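Local coordinates for putative Lipoprotein (Shewanella oneidensis, PDB 3U24) that is of unknown function but binds zinc and calcium ions and is probably related to metallopeptidases, at residues I33-Q38 / Q75-Q80; T87-I92 / L427-F432; M104-T109 / E247-F252. One frame throughout, in Å; residues are numbered along the deposited sequence. Where two conformers were deposited one is given.

Contact 1: residues I33-Q38 / Q75-Q80; sequences IDDLWQ and QAKLKQ. With ZN (zinc ion), chain H; EDO (1,2-ethanediol), chain X.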
loop_
_atom_site.group_PDB
_atom_site.type_symbol
_atom_site.label_atom_id
_atom_site.label_comp_id
_atom_site.label_asym_id
_atom_site.label_seq_id
_atom_site.Cartn_x
_atom_site.Cartn_y
_atom_site.Cartn_z
ATOM N N ILE A 33 8.403 -21.283 -2.247
ATOM C CA ILE A 33 9.005 -20.037 -2.708
ATOM C C ILE A 33 9.957 -20.329 -3.870
ATOM O O ILE A 33 9.903 -19.657 -4.899
ATOM C CB ILE A 33 9.722 -19.293 -1.549
ATOM C CG1 ILE A 33 8.684 -18.811 -0.504
ATOM C CG2 ILE A 33 10.596 -18.139 -2.058
ATOM C CD1 ILE A 33 7.531 -18.059 -1.133
ATOM N N ASP A 34 10.799 -21.349 -3.751
ATOM C CA ASP A 34 11.608 -21.715 -4.901
ATOM C C ASP A 34 10.791 -21.985 -6.172
ATOM O O ASP A 34 11.156 -21.502 -7.245
ATOM C CB ASP A 34 12.497 -22.882 -4.582
ATOM C CG ASP A 34 13.639 -22.499 -3.640
ATOM O OD1 ASP A 34 13.911 -21.276 -3.483
ATOM O OD2 ASP A 34 14.256 -23.430 -3.068
ATOM N N ASP A 35 9.672 -22.695 -6.042
ATOM C CA ASP A 35 8.849 -22.973 -7.179
ATOM C C ASP A 35 8.160 -21.734 -7.683
ATOM O O ASP A 35 7.972 -21.609 -8.871
ATOM C CB ASP A 35 7.792 -24.025 -6.852
ATOM C CG ASP A 35 8.401 -25.388 -6.621
ATOM O OD1 ASP A 35 9.558 -25.556 -7.045
ATOM O OD2 ASP A 35 7.746 -26.284 -6.014
ATOM N N LEU A 36 7.779 -20.827 -6.791
ATOM C CA LEU A 36 7.124 -19.603 -7.210
ATOM C C LEU A 36 8.089 -18.808 -8.057
ATOM O O LEU A 36 7.695 -18.301 -9.072
ATOM C CB LEU A 36 6.627 -18.773 -6.028
ATOM C CG LEU A 36 5.780 -17.557 -6.364
ATOM C CD1 LEU A 36 4.520 -17.942 -7.115
ATOM C CD2 LEU A 36 5.502 -16.745 -5.090
ATOM N N TRP A 37 9.353 -18.752 -7.665
ATOM C CA TRP A 37 10.336 -18.001 -8.415
ATOM C C TRP A 37 10.726 -18.609 -9.755
ATOM O O TRP A 37 11.067 -17.871 -10.697
ATOM C CB TRP A 37 11.578 -17.775 -7.596
ATOM C CG TRP A 37 11.433 -16.955 -6.342
ATOM C CD1 TRP A 37 12.325 -16.933 -5.297
ATOM C CD2 TRP A 37 10.369 -16.018 -5.961
ATOM N NE1 TRP A 37 11.918 -16.060 -4.342
ATOM C CE2 TRP A 37 10.755 -15.483 -4.673
ATOM C CE3 TRP A 37 9.189 -15.568 -6.545
ATOM C CZ2 TRP A 37 9.974 -14.574 -3.985
ATOM C CZ3 TRP A 37 8.403 -14.627 -5.847
ATOM C CH2 TRP A 37 8.792 -14.148 -4.596
ATOM N N GLN A 38 10.649 -19.920 -9.859
ATOM C CA GLN A 38 10.840 -20.632 -11.121
ATOM C C GLN A 38 9.698 -20.353 -12.086
ATOM O O GLN A 38 9.929 -20.260 -13.265
ATOM C CB GLN A 38 10.966 -22.139 -10.841
ATOM C CG GLN A 38 10.929 -23.069 -12.044
ATOM C CD GLN A 38 11.261 -24.531 -11.652
ATOM O OE1 GLN A 38 10.354 -25.346 -11.378
ATOM N NE2 GLN A 38 12.569 -24.854 -11.577
ATOM N N GLN A 75 -1.300 -26.406 -4.133
ATOM C CA GLN A 75 -2.450 -26.703 -3.271
ATOM C C GLN A 75 -2.487 -28.155 -2.822
ATOM O O GLN A 75 -2.785 -28.414 -1.661
ATOM C CB GLN A 75 -3.771 -26.390 -3.958
ATOM C CG GLN A 75 -4.163 -24.938 -3.804
ATOM C CD GLN A 75 -5.354 -24.565 -4.668
ATOM O OE1 GLN A 75 -5.717 -25.275 -5.647
ATOM N NE2 GLN A 75 -5.981 -23.464 -4.311
ATOM N N ALA A 76 -2.172 -29.096 -3.714
ATOM C CA ALA A 76 -2.245 -30.523 -3.332
ATOM C C ALA A 76 -1.118 -30.869 -2.337
ATOM O O ALA A 76 -1.333 -31.664 -1.435
ATOM C CB ALA A 76 -2.238 -31.463 -4.541
ATOM N N LYS A 77 0.038 -30.218 -2.463
ATOM C CA LYS A 77 1.112 -30.361 -1.480
ATOM C C LYS A 77 0.719 -29.764 -0.116
ATOM O O LYS A 77 0.988 -30.363 0.934
ATOM C CB LYS A 77 2.388 -29.690 -1.970
ATOM C CG LYS A 77 3.086 -30.432 -3.094
ATOM C CD LYS A 77 4.274 -29.622 -3.622
ATOM C CE LYS A 77 5.159 -30.438 -4.565
ATOM N NZ LYS A 77 6.251 -29.592 -5.124
ATOM N N LEU A 78 0.047 -28.612 -0.135
ATOM C CA LEU A 78 -0.450 -28.010 1.087
ATOM C C LEU A 78 -1.356 -28.938 1.842
ATOM O O LEU A 78 -1.247 -29.038 3.064
ATOM C CB LEU A 78 -1.280 -26.751 0.844
ATOM C CG LEU A 78 -0.748 -25.376 1.105
ATOM C CD1 LEU A 78 -1.908 -24.338 1.062
ATOM C CD2 LEU A 78 0.031 -25.330 2.400
ATOM N N LYS A 79 -2.301 -29.535 1.126
ATOM C CA LYS A 79 -3.330 -30.384 1.748
ATOM C C LYS A 79 -2.762 -31.637 2.404
ATOM O O LYS A 79 -3.432 -32.267 3.184
ATOM C CB LYS A 79 -4.432 -30.786 0.739
ATOM C CG LYS A 79 -5.612 -29.820 0.657
ATOM C CD LYS A 79 -6.563 -30.160 -0.513
ATOM C CE LYS A 79 -6.392 -29.197 -1.708
ATOM N NZ LYS A 79 -6.478 -29.839 -3.065
ATOM N N GLN A 80 -1.537 -32.003 2.088
ATOM C CA GLN A 80 -0.842 -33.060 2.810
ATOM C C GLN A 80 -0.500 -32.748 4.270
ATOM O O GLN A 80 -0.165 -33.648 5.002
ATOM C CB GLN A 80 0.459 -33.428 2.088
ATOM C CG GLN A 80 0.388 -34.739 1.342
ATOM C CD GLN A 80 0.781 -34.587 -0.099
ATOM O OE1 GLN A 80 1.966 -34.419 -0.434
ATOM N NE2 GLN A 80 -0.219 -34.625 -0.974
HETATM ZN ZN ZN H . 10.767 -27.502 -7.088
HETATM C C1 EDO X . 13.164 -19.481 -15.441
HETATM O O1 EDO X . 11.994 -20.190 -15.844
HETATM C C2 EDO X . 13.318 -19.611 -13.938
HETATM O O2 EDO X . 14.647 -20.077 -13.665
HETATM O O HOH W 1 9.266 -29.103 -5.786
HETATM O O HOH W 2 11.111 -26.915 -4.853
#

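Contact 2: residues T87-I92 / L427-F432; sequences TSNETI and LVKSLF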
loop_
_atom_site.group_PDB
_atom_site.type_symbol
_atom_site.label_atom_id
_atom_site.label_comp_id
_atom_site.label_asym_id
_atom_site.label_seq_id
_atom_site.Cartn_x
_atom_site.Cartn_y
_atom_site.Cartn_z
ATOM N N THR A 87 3.027 -25.195 14.072
ATOM C CA THR A 87 3.187 -24.133 15.062
ATOM C C THR A 87 2.431 -22.855 14.616
ATOM O O THR A 87 1.907 -22.779 13.510
ATOM C CB THR A 87 4.653 -23.745 15.214
ATOM O OG1 THR A 87 5.111 -23.247 13.956
ATOM C CG2 THR A 87 5.509 -24.942 15.656
ATOM N N SER A 88 2.438 -21.834 15.459
ATOM C CA SER A 88 1.652 -20.651 15.188
ATOM C C SER A 88 2.181 -19.925 13.959
ATOM O O SER A 88 1.398 -19.598 13.079
ATOM C CB SER A 88 1.528 -19.760 16.420
ATOM O OG SER A 88 2.779 -19.212 16.713
ATOM N N ASN A 89 3.492 -19.773 13.848
ATOM C CA ASN A 89 4.085 -19.217 12.626
ATOM C C ASN A 89 3.832 -20.014 11.352
ATOM O O ASN A 89 3.651 -19.434 10.251
ATOM C CB ASN A 89 5.616 -19.056 12.752
ATOM C CG ASN A 89 6.019 -17.622 12.988
ATOM O OD1 ASN A 89 5.285 -16.843 13.628
ATOM N ND2 ASN A 89 7.181 -17.244 12.444
ATOM N N GLU A 90 3.917 -21.329 11.484
ATOM C CA GLU A 90 3.669 -22.194 10.355
ATOM C C GLU A 90 2.203 -22.106 9.923
ATOM O O GLU A 90 1.905 -22.137 8.718
ATOM C CB GLU A 90 4.052 -23.622 10.685
ATOM C CG GLU A 90 5.551 -23.851 10.775
ATOM C CD GLU A 90 5.895 -25.210 11.325
ATOM O OE1 GLU A 90 4.968 -25.836 11.916
ATOM O OE2 GLU A 90 7.080 -25.663 11.178
ATOM N N THR A 91 1.289 -21.952 10.882
ATOM C CA THR A 91 -0.120 -21.904 10.510
ATOM C C THR A 91 -0.426 -20.581 9.803
ATOM O O THR A 91 -1.183 -20.532 8.847
ATOM C CB THR A 91 -1.077 -22.224 11.696
ATOM O OG1 THR A 91 -2.394 -22.433 11.162
ATOM C CG2 THR A 91 -1.154 -21.119 12.688
ATOM N N ILE A 92 0.227 -19.520 10.228
ATOM C CA ILE A 92 0.146 -18.231 9.493
ATOM C C ILE A 92 0.664 -18.375 8.063
ATOM O O ILE A 92 -0.048 -18.038 7.111
ATOM C CB ILE A 92 0.845 -17.092 10.242
ATOM C CG1 ILE A 92 0.042 -16.782 11.531
ATOM C CG2 ILE A 92 0.960 -15.860 9.335
ATOM C CD1 ILE A 92 0.845 -16.055 12.593
ATOM N N LEU A 427 10.004 -15.914 5.782
ATOM C CA LEU A 427 10.069 -15.479 4.395
ATOM C C LEU A 427 8.667 -15.260 3.836
ATOM O O LEU A 427 8.393 -14.232 3.276
ATOM C CB LEU A 427 10.877 -16.488 3.560
ATOM C CG LEU A 427 11.425 -16.029 2.187
ATOM C CD1 LEU A 427 12.092 -14.651 2.225
ATOM C CD2 LEU A 427 12.412 -17.068 1.640
ATOM N N VAL A 428 7.748 -16.201 4.055
ATOM C CA VAL A 428 6.367 -16.051 3.601
ATOM C C VAL A 428 5.657 -14.779 4.102
ATOM O O VAL A 428 5.021 -14.096 3.319
ATOM C CB VAL A 428 5.548 -17.317 3.908
ATOM C CG1 VAL A 428 4.067 -17.113 3.599
ATOM C CG2 VAL A 428 6.117 -18.480 3.095
ATOM N N LYS A 429 5.771 -14.462 5.387
ATOM C CA LYS A 429 5.173 -13.242 5.917
ATOM C C LYS A 429 5.835 -12.015 5.359
ATOM O O LYS A 429 5.162 -11.020 5.135
ATOM C CB LYS A 429 5.252 -13.159 7.441
ATOM C CG LYS A 429 4.480 -14.233 8.173
ATOM C CD LYS A 429 4.283 -13.865 9.645
ATOM C CE LYS A 429 5.590 -13.825 10.414
ATOM N NZ LYS A 429 5.336 -14.254 11.808
ATOM N N SER A 430 7.146 -12.058 5.156
ATOM C CA SER A 430 7.847 -10.902 4.613
ATOM C C SER A 430 7.385 -10.632 3.182
ATOM O O SER A 430 7.137 -9.516 2.845
ATOM C CB SER A 430 9.364 -11.089 4.674
ATOM O OG SER A 430 9.790 -11.115 6.022
ATOM N N LEU A 431 7.185 -11.676 2.381
ATOM C CA LEU A 431 6.737 -11.516 1.003
ATOM C C LEU A 431 5.249 -11.267 0.857
ATOM O O LEU A 431 4.832 -10.506 -0.009
ATOM C CB LEU A 431 7.110 -12.754 0.196
ATOM C CG LEU A 431 8.596 -13.094 0.085
ATOM C CD1 LEU A 431 8.811 -14.480 -0.552
ATOM C CD2 LEU A 431 9.335 -12.025 -0.695
ATOM N N PHE A 432 4.420 -11.916 1.663
ATOM C CA PHE A 432 2.985 -11.926 1.383
ATOM C C PHE A 432 2.152 -11.543 2.551
ATOM O O PHE A 432 1.024 -11.993 2.659
ATOM C CB PHE A 432 2.522 -13.301 0.930
ATOM C CG PHE A 432 3.328 -13.846 -0.171
ATOM C CD1 PHE A 432 3.380 -13.189 -1.368
ATOM C CD2 PHE A 432 4.042 -14.986 -0.011
ATOM C CE1 PHE A 432 4.154 -13.670 -2.397
ATOM C CE2 PHE A 432 4.816 -15.490 -1.033
ATOM C CZ PHE A 432 4.899 -14.813 -2.220
#

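Contact 3: residues M104-T109 / E247-F252; sequences MAWDIT and EQKFAF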
loop_
_atom_site.group_PDB
_atom_site.type_symbol
_atom_site.label_atom_id
_atom_site.label_comp_id
_atom_site.label_asym_id
_atom_site.label_seq_id
_atom_site.Cartn_x
_atom_site.Cartn_y
_atom_site.Cartn_z
HETATM N N MSE A 104 -4.590 -16.218 -6.884
HETATM C CA MSE A 104 -3.982 -16.375 -8.228
HETATM C C MSE A 104 -4.927 -17.045 -9.218
HETATM O O MSE A 104 -5.117 -16.544 -10.341
HETATM C CB MSE A 104 -2.640 -17.118 -8.196
HETATM C CG MSE A 104 -1.513 -16.337 -7.476
HETATM SE SE MSE A 104 0.062 -17.432 -6.997
HETATM C CE MSE A 104 0.530 -17.951 -8.821
ATOM N N ALA A 105 -5.517 -18.165 -8.811
ATOM C CA ALA A 105 -6.441 -18.896 -9.652
ATOM C C ALA A 105 -7.628 -18.010 -10.031
ATOM O O ALA A 105 -8.049 -17.964 -11.192
ATOM C CB ALA A 105 -6.916 -20.176 -8.969
ATOM N N TRP A 106 -8.162 -17.334 -9.027
ATOM C CA TRP A 106 -9.324 -16.507 -9.191
ATOM C C TRP A 106 -9.044 -15.325 -10.080
ATOM O O TRP A 106 -9.896 -14.984 -10.857
ATOM C CB TRP A 106 -9.834 -16.056 -7.833
ATOM C CG TRP A 106 -10.906 -14.986 -7.860
ATOM C CD1 TRP A 106 -12.296 -15.159 -7.932
ATOM C CD2 TRP A 106 -10.702 -13.534 -7.816
ATOM N NE1 TRP A 106 -12.924 -13.942 -7.915
ATOM C CE2 TRP A 106 -12.028 -12.936 -7.817
ATOM C CE3 TRP A 106 -9.588 -12.706 -7.691
ATOM C CZ2 TRP A 106 -12.214 -11.553 -7.752
ATOM C CZ3 TRP A 106 -9.777 -11.299 -7.628
ATOM C CH2 TRP A 106 -11.065 -10.740 -7.673
ATOM N N ASP A 107 -7.861 -14.710 -9.976
ATOM C CA ASP A 107 -7.452 -13.655 -10.895
ATOM C C ASP A 107 -7.485 -14.111 -12.352
ATOM O O ASP A 107 -7.899 -13.351 -13.230
ATOM C CB ASP A 107 -6.026 -13.121 -10.611
ATOM C CG ASP A 107 -5.990 -12.028 -9.507
ATOM O OD1 ASP A 107 -6.975 -11.273 -9.375
ATOM O OD2 ASP A 107 -4.963 -11.913 -8.769
ATOM N N ILE A 108 -7.026 -15.342 -12.595
ATOM C CA ILE A 108 -6.980 -15.872 -13.938
ATOM C C ILE A 108 -8.369 -16.250 -14.422
ATOM O O ILE A 108 -8.712 -15.964 -15.556
ATOM C CB ILE A 108 -6.004 -17.048 -14.058
ATOM C CG1 ILE A 108 -4.556 -16.516 -13.949
ATOM C CG2 ILE A 108 -6.251 -17.839 -15.333
ATOM C CD1 ILE A 108 -3.579 -17.609 -13.582
ATOM N N THR A 109 -9.183 -16.883 -13.586
ATOM C CA THR A 109 -10.410 -17.469 -14.115
ATOM C C THR A 109 -11.654 -16.593 -13.967
ATOM O O THR A 109 -12.648 -16.852 -14.624
ATOM C CB THR A 109 -10.662 -18.863 -13.484
ATOM O OG1 THR A 109 -10.819 -18.710 -12.070
ATOM C CG2 THR A 109 -9.472 -19.796 -13.747
ATOM N N GLU A 247 -16.541 -8.113 -3.359
ATOM C CA GLU A 247 -16.493 -8.961 -2.182
ATOM C C GLU A 247 -15.423 -10.053 -2.270
ATOM O O GLU A 247 -14.725 -10.310 -1.282
ATOM C CB GLU A 247 -17.838 -9.607 -1.930
ATOM C CG GLU A 247 -18.944 -8.632 -1.499
ATOM C CD GLU A 247 -18.788 -8.148 -0.060
ATOM O OE1 GLU A 247 -17.814 -8.549 0.645
ATOM O OE2 GLU A 247 -19.623 -7.328 0.380
ATOM N N GLN A 248 -15.285 -10.702 -3.430
ATOM C CA GLN A 248 -14.284 -11.755 -3.564
ATOM C C GLN A 248 -12.906 -11.091 -3.444
ATOM O O GLN A 248 -12.038 -11.604 -2.716
ATOM C CB GLN A 248 -14.422 -12.583 -4.878
ATOM C CG GLN A 248 -15.659 -13.477 -4.958
ATOM C CD GLN A 248 -16.066 -14.054 -6.370
ATOM O OE1 GLN A 248 -15.688 -13.554 -7.437
ATOM N NE2 GLN A 248 -16.901 -15.095 -6.342
ATOM N N LYS A 249 -12.684 -9.953 -4.118
ATOM C CA LYS A 249 -11.369 -9.292 -4.047
ATOM C C LYS A 249 -11.041 -8.836 -2.618
ATOM O O LYS A 249 -9.909 -8.953 -2.165
ATOM C CB LYS A 249 -11.278 -8.101 -5.005
ATOM C CG LYS A 249 -9.874 -7.498 -5.157
ATOM C CD LYS A 249 -9.819 -6.547 -6.374
ATOM C CE LYS A 249 -8.414 -6.158 -6.837
ATOM N NZ LYS A 249 -7.649 -5.434 -5.817
ATOM N N PHE A 250 -12.046 -8.289 -1.957
ATOM C CA PHE A 250 -11.941 -7.841 -0.584
ATOM C C PHE A 250 -11.568 -9.027 0.282
ATOM O O PHE A 250 -10.629 -8.908 1.042
ATOM C CB PHE A 250 -13.253 -7.189 -0.149
ATOM C CG PHE A 250 -13.269 -6.666 1.257
ATOM C CD1 PHE A 250 -12.801 -5.412 1.546
ATOM C CD2 PHE A 250 -13.823 -7.425 2.293
ATOM C CE1 PHE A 250 -12.839 -4.922 2.857
ATOM C CE2 PHE A 250 -13.861 -6.945 3.591
ATOM C CZ PHE A 250 -13.339 -5.708 3.881
ATOM N N ALA A 251 -12.203 -10.185 0.118
ATOM C CA ALA A 251 -11.814 -11.360 0.934
ATOM C C ALA A 251 -10.356 -11.769 0.685
ATOM O O ALA A 251 -9.636 -12.008 1.646
ATOM C CB ALA A 251 -12.753 -12.534 0.727
ATOM N N PHE A 252 -9.892 -11.791 -0.578
ATOM C CA PHE A 252 -8.530 -12.237 -0.878
ATOM C C PHE A 252 -7.454 -11.225 -0.457
ATOM O O PHE A 252 -6.422 -11.619 0.109
ATOM C CB PHE A 252 -8.313 -12.545 -2.385
ATOM C CG PHE A 252 -8.963 -13.806 -2.863
ATOM C CD1 PHE A 252 -8.765 -15.014 -2.188
ATOM C CD2 PHE A 252 -9.738 -13.808 -4.008
ATOM C CE1 PHE A 252 -9.345 -16.173 -2.630
ATOM C CE2 PHE A 252 -10.332 -14.972 -4.468
ATOM C CZ PHE A 252 -10.143 -16.158 -3.765
#

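Contact 1: residues I33-Q38 / Q75-Q80
Lys-77 reaches across from helix 61-79 to Asp-35 on helix 25-39, the two side chains crossing at about a right angle. The aspartate leaves its helix with CB directed at the lysine's segment. Its CG lies anti to the carbonyl carbon (chi1 -69°), and the carboxylate beyond it divides its two oxygens between different partners. OD1 is the metal ligand: Asp-35 OD1 lies 2.3 Å from the zinc ion, while OD2 of the same residue stays 3.4 Å from the metal, so the carboxylate binds through one oxygen. Asp-35 OD2 instead accepts a hydrogen bond from Gln-74, and it forms a long salt bridge of 3.7 Å with NZ of Lys-77, whose chain is extended beyond CG. Water 1 closes the arrangement. It gives a proton to Asp-35 OD2 at 3.2 Å, takes a weak hydrogen bond from Lys-77 NZ, and binds the zinc at 2.5 Å. Water 2 is a further ligand of the metal, at 2.3 Å. The nearby ammonium group would probably offset part of the charge on the carboxylate. With Asp-35 OD1 and two waters among its ligands, this is a surface zinc site on helix 25-39, linked to helix 61-79 through water 1 and the long salt bridge.

Contact 2: residues T87-I92 / L427-F432
The side chains of Lys-429 and Asn-89 cross at about a right angle, and the lysine runs obliquely past Ile-92, so that one side chain from helix 427-432 serves both an apolar and a polar partner on the first turns of helix 88-111. Its aliphatic part takes the first role: CD of Lys-429 lies 3.9 Å from CG2 of Ile-92, and CG of the lysine is almost as near. That methyl faces the lysine because Ile-92 CG2 stands anti to the backbone N, with CG1 beside the backbone N. In the conformer described, one of two, bends at chi3 (-66°) and chi4 then turn the lysine's end toward Asn-89, where Lys-429 NZ makes a weak, tentative hydrogen bond of 3.2 Å to Asn-89 OD1. The strongest partner of the ammonium is the backbone O of Tyr-558, and it also donates to O of Ser-424. Asn-89 ND2 donates to that same Ser-424 carbonyl, which therefore receives protons from both side chains. The chemistry implies that the hydrogen-bond partners of this buried lysine, two backbone carbonyls and an amide, are neutral oxygens that probably share its charge, while the alkyl chain packs against Ile-92 CG2.

Contact 3: residues M104-T109 / E247-F252
The axes of segments 104-109 and 247-252, on helices 88-111 and 243-254, make 155° and come within 11.4 Å of each other, so the two run nearly antiparallel. This wide antiparallel helix pair, part of a largely helical fold, is spanned by one large residue, Trp-106, whose CA is nearest that of Gln-248. Its CG is anti to the backbone N, which carries the indole out toward the other helix. Phe-252 packs over one face of the indole, with Phe-252 CE2 3.4 Å from Trp-106 CG and displaced toward the ring's rim. The two rings meet obliquely, the planes of the five-membered ring and the phenyl being 54° apart. At the far end of the indole, CH2 of Trp-106 lies 3.8 Å from CB of Lys-249, whose ammonium group continues to a salt bridge with Asp-253. Phe-111, from the tryptophan's own helix, stacks on the indole. Replacing Trp-106 by an alanine is likely to open a gap beside Phe-252 and leave Gln-248 OE1 without its indole N-H. That bond is short and fairly straight: Trp-106 NE1 donates to Gln-248 OE1 at 2.8 Å with an N-H...O angle of 160°. The glutamine oxygen lies close to the indole plane, but the donor nitrogen sits well above the plane of the amide carbonyl.

In the fold
Contacts 1 and 2 adjoin one another, their centres 14 Å apart: helix 25-39 packs on helix 427-432 where Leu-36 CD2 meets Phe-432 CZ at 3.5 Å and Trp-37 CZ2 meets Leu-431 CD1 at 3.6 Å. Contacts 2 and 3 share helix 88-111, using its start and its later turns; their centres are about 20 Å apart and they do not touch. Contact 1 joins the same region through helix 61-79, which precedes helix 88-111 in the chain. Its zinc ion is bound directly by Asp-35, whereas in contact 2 a zinc ion lies about 9 Å from the side chain of Ile-92, and in contact 3 one lies about 13 Å from that of Phe-252.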